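Local atomic coordinates of Alr4995 protein (Nostoc sp., PDB entry 6LRF), a protein that probably acts as a bifunctional enzyme of arginine catabolism, with arginine dihydrolase and ornithine cyclodeaminase activities in a single chain. Residues 70-75 against 265-270; 79-84 against 115-120. One frame throughout, in Å; residues are numbered along the deposited sequence.

From the N terminus the chain first reaches 70-75, turns after strand 73-76 and comes back antiparallel as strand 79-82, so the first segments of both contacts form one hairpin. It then runs through helix 93-103 and strand 107-109 into the loop 115-120, where contact 2 closes a short excursion against the end of 79-84. Contact 1 closes only much later, when 265-270 returns to 70-75; contact 2 is therefore nested inside it. Their centres lie about 10 Å apart. Leu74 N and Val81 O, at 2.8 Å, pair within the hairpin, and Ala120 of contact 2 packs on Leu267, tying the loop 115-120 to strand 267-268, which lies beside 6-9.

Contact 1: 70-75 against 265-270; sequences ANAGLV and LTLRVT
Leu267 reaches across to the backbone and side chains of 70-75 with both of its methyl groups. Its CG lies anti to the backbone N, which carries the branch toward 70-75, and chi2 (63°) then turns the methyls so that both lie by Gly73 O, CD1 at 3.6 Å, while CD2 also meets Ala72 CB at 4.0 Å. Val75 points back from the other strand. Its CG1, anti to the backbone N, comes to rest 3.7 Å from Val269 O, and its CG2 turns to the neighbouring side chains, lying 4.4 Å from Val269 CG1 and a little farther from CD2 of Leu267. Strand 73-76 is an outer strand of its sheet, and strand 267-268 an outer strand of another, beside 6-9. The contact thus joins two separate sheets, consistent with the propeller-like fold of the guanidine-modifying enzymes, and it does so through side-chain packing, not strand pairing. Phe101 of helix 93-103 touches Ala72, Val75 and Leu267 alike, completing the apolar cluster. At the other end of the contact, Ala70 sets its CB 3.4 Å from Thr266 O. Arg268 extends away from 70-75 and donates NE to Thr270 O at 2.9 Å, a nearly straight bond (172°) in the guanidinium plane, with the donor above the carbonyl plane. Beyond the strand, Tyr106 OH hydrogen-bonds to Val269 O, the carbonyl on which Val75 CG1 packs.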
# COMPACT_ATOMS: atom_id res chain seq x y z
N ALA B 70 12.07 26.08 44.28
CA ALA B 70 11.70 24.65 44.33
C ALA B 70 12.93 23.79 44.06
O ALA B 70 13.11 22.71 44.66
CB ALA B 70 10.59 24.33 43.32
N ASN B 71 13.81 24.28 43.19
CA ASN B 71 15.00 23.53 42.80
C ASN B 71 16.22 23.80 43.67
O ASN B 71 17.28 23.31 43.37
CB ASN B 71 15.36 23.83 41.34
CG ASN B 71 14.17 23.66 40.41
OD1 ASN B 71 13.77 24.61 39.73
ND2 ASN B 71 13.59 22.47 40.39
N ALA B 72 16.08 24.59 44.72
CA ALA B 72 17.23 24.85 45.59
C ALA B 72 17.77 23.55 46.18
O ALA B 72 18.98 23.35 46.29
CB ALA B 72 16.85 25.84 46.71
N GLY B 73 16.85 22.68 46.57
CA GLY B 73 17.21 21.41 47.16
C GLY B 73 15.96 20.79 47.75
O GLY B 73 14.85 21.28 47.54
N LEU B 74 16.14 19.73 48.51
CA LEU B 74 15.02 18.97 49.05
C LEU B 74 15.11 18.96 50.56
O LEU B 74 16.13 18.55 51.11
CB LEU B 74 15.05 17.54 48.50
CG LEU B 74 14.11 16.57 49.22
CD1 LEU B 74 12.68 16.96 48.98
CD2 LEU B 74 14.38 15.17 48.73
N VAL B 75 14.05 19.38 51.22
CA VAL B 75 14.09 19.56 52.67
C VAL B 75 13.24 18.52 53.40
O VAL B 75 12.08 18.31 53.05
CB VAL B 75 13.60 20.97 53.06
CG1 VAL B 75 13.40 21.08 54.57
CG2 VAL B 75 14.57 22.03 52.55
N LEU B 265 8.11 28.36 42.12
CA LEU B 265 8.56 29.62 42.70
C LEU B 265 8.69 29.57 44.23
O LEU B 265 9.11 30.54 44.86
CB LEU B 265 7.59 30.74 42.29
CG LEU B 265 7.72 31.16 40.82
CD1 LEU B 265 6.57 32.07 40.38
CD2 LEU B 265 9.08 31.82 40.57
N THR B 266 8.35 28.42 44.81
CA THR B 266 8.31 28.23 46.26
C THR B 266 9.05 26.97 46.70
O THR B 266 9.14 25.99 45.96
CB THR B 266 6.85 28.12 46.81
OG1 THR B 266 6.28 26.85 46.44
CG2 THR B 266 5.96 29.25 46.30
N LEU B 267 9.56 26.98 47.92
CA LEU B 267 10.09 25.78 48.55
C LEU B 267 9.59 25.74 50.00
O LEU B 267 9.83 26.66 50.77
CB LEU B 267 11.62 25.77 48.49
CG LEU B 267 12.33 24.61 49.17
CD1 LEU B 267 11.98 23.28 48.52
CD2 LEU B 267 13.82 24.84 49.15
N ARG B 268 8.87 24.68 50.35
CA ARG B 268 8.44 24.52 51.74
C ARG B 268 9.61 24.06 52.60
O ARG B 268 10.16 22.97 52.40
CB ARG B 268 7.28 23.52 51.82
CG ARG B 268 6.85 23.19 53.24
CD ARG B 268 5.41 22.68 53.28
NE ARG B 268 5.03 22.28 54.64
CZ ARG B 268 3.77 22.18 55.06
NH1 ARG B 268 2.77 22.46 54.22
NH2 ARG B 268 3.50 21.81 56.30
N VAL B 269 10.03 24.89 53.56
CA VAL B 269 11.21 24.55 54.34
C VAL B 269 10.83 24.02 55.73
O VAL B 269 11.69 23.66 56.54
CB VAL B 269 12.15 25.76 54.45
CG1 VAL B 269 12.83 26.00 53.13
CG2 VAL B 269 11.36 27.00 54.88
N THR B 270 9.52 23.96 55.98
CA THR B 270 8.94 23.36 57.18
C THR B 270 8.31 22.01 56.87
O THR B 270 7.12 21.92 56.57
CB THR B 270 7.85 24.28 57.81
OG1 THR B 270 8.46 25.49 58.25
CG2 THR B 270 7.18 23.61 59.02

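Contact 2: 79-84 against 115-120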
# COMPACT_ATOMS: atom_id res chain seq x y z
N ASN B 79 17.25 18.33 57.74
CA ASN B 79 18.15 17.92 56.67
C ASN B 79 17.78 18.48 55.30
O ASN B 79 16.60 18.57 54.97
CB ASN B 79 18.19 16.40 56.57
CG ASN B 79 18.79 15.76 57.80
OD1 ASN B 79 19.87 16.14 58.24
ND2 ASN B 79 18.06 14.81 58.39
N VAL B 80 18.78 18.85 54.50
CA VAL B 80 18.52 19.22 53.11
C VAL B 80 19.51 18.48 52.21
O VAL B 80 20.68 18.36 52.54
CB VAL B 80 18.59 20.77 52.88
CG1 VAL B 80 19.75 21.37 53.59
CG2 VAL B 80 18.68 21.11 51.39
N VAL B 81 19.02 17.93 51.10
CA VAL B 81 19.91 17.49 50.03
C VAL B 81 19.94 18.65 49.04
O VAL B 81 18.90 19.04 48.50
CB VAL B 81 19.46 16.19 49.32
CG1 VAL B 81 20.50 15.78 48.26
CG2 VAL B 81 19.27 15.07 50.34
N LEU B 82 21.12 19.23 48.87
CA LEU B 82 21.33 20.34 47.94
C LEU B 82 21.15 19.88 46.50
O LEU B 82 21.62 18.82 46.12
CB LEU B 82 22.74 20.90 48.14
CG LEU B 82 23.10 22.22 47.47
CD1 LEU B 82 22.34 23.37 48.12
CD2 LEU B 82 24.61 22.45 47.58
N SER B 83 20.48 20.68 45.68
CA SER B 83 20.44 20.38 44.26
C SER B 83 21.82 20.45 43.62
O SER B 83 22.63 21.33 43.95
CB SER B 83 19.50 21.32 43.53
OG SER B 83 18.15 21.00 43.84
N ARG B 84 22.07 19.50 42.73
CA ARG B 84 23.17 19.60 41.78
C ARG B 84 22.54 19.70 40.38
O ARG B 84 21.97 18.73 39.87
CB ARG B 84 24.11 18.40 41.90
CG ARG B 84 25.28 18.39 40.89
CD ARG B 84 26.02 19.72 40.86
NE ARG B 84 27.17 19.70 39.94
CZ ARG B 84 27.95 20.75 39.69
NH1 ARG B 84 28.97 20.63 38.85
NH2 ARG B 84 27.72 21.92 40.29
N LEU B 115 26.43 13.89 39.50
CA LEU B 115 25.20 13.18 39.79
C LEU B 115 24.07 14.18 40.01
O LEU B 115 23.77 14.55 41.14
CB LEU B 115 25.37 12.29 41.01
CG LEU B 115 24.32 11.23 41.25
CD1 LEU B 115 24.17 10.41 39.98
CD2 LEU B 115 24.76 10.34 42.41
N PRO B 116 23.45 14.64 38.92
CA PRO B 116 22.45 15.70 39.02
C PRO B 116 21.19 15.32 39.79
O PRO B 116 20.73 14.17 39.77
CB PRO B 116 22.12 16.03 37.55
CG PRO B 116 22.72 14.94 36.74
CD PRO B 116 23.86 14.39 37.52
N PHE B 117 20.65 16.30 40.50
CA PHE B 117 19.42 16.16 41.28
C PHE B 117 18.86 17.54 41.50
O PHE B 117 19.59 18.42 41.95
CB PHE B 117 19.69 15.49 42.61
CG PHE B 117 18.56 15.62 43.59
CD1 PHE B 117 17.42 14.86 43.44
CD2 PHE B 117 18.65 16.51 44.66
CE1 PHE B 117 16.37 14.97 44.34
CE2 PHE B 117 17.61 16.63 45.56
CZ PHE B 117 16.47 15.86 45.41
N GLU B 118 17.59 17.77 41.19
CA GLU B 118 17.13 19.15 41.18
C GLU B 118 16.05 19.47 42.22
O GLU B 118 15.12 20.25 41.97
CB GLU B 118 16.68 19.52 39.77
CG GLU B 118 17.90 19.46 38.83
CD GLU B 118 17.72 20.21 37.51
OE1 GLU B 118 16.58 20.60 37.18
OE2 GLU B 118 18.74 20.39 36.80
N GLY B 119 16.21 18.89 43.41
CA GLY B 119 15.51 19.37 44.59
C GLY B 119 14.06 18.98 44.69
O GLY B 119 13.64 17.93 44.17
N ALA B 120 13.27 19.81 45.37
CA ALA B 120 11.87 19.48 45.57
C ALA B 120 11.11 19.58 44.25
O ALA B 120 9.99 19.08 44.13
CB ALA B 120 11.24 20.38 46.64
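A single antiparallel bridge, the hydrogen-bonded pair Arg84 and Phe117, joins the residues just after strand 79-82 to the loop between strands 107-109 and 123-125 in the N-terminal domain, whose sequence family places it with the guanidine-modifying enzymes. Phe117 N donates to a lone pair of Arg84 O at 2.8 Å, fairly straight at 161°; the return bond from Arg84 N to Phe117 O is weak because it is strongly bent. Phe117 CG stands anti to the backbone N (chi1 165°), sending the ring back along the strand. There its CE2 corner lies 4.0 Å from Val81 CG1, the two side chains crossing at about a right angle, and the carbonyls of Val81 and Leu82 lie at the ring edge. An alanine here would remove the ring from Val81 and from Leu148 of helix 145-152 and would probably loosen the packing of this loop against the strand end. Arg84 starts with CG anti to the backbone N, its CB 3.9 Å from Leu115 O, then bends at chi2 (49°) to lead its guanidinium away to a salt bridge with Glu94 and a bond from NE to Lys113 O. The buried Glu118 side chain points away from 79-84, its carboxylate held by Arg139, His168 and the amide of Leu86. Ser83 keeps OG beside its own backbone N, hydrogen-bonded to Asn71 O; a CB on Gly119 would come within 2.7 Å of this OG. Gly119 N itself sits 3.4 Å above one face of the Phe117 ring, offset toward the rim.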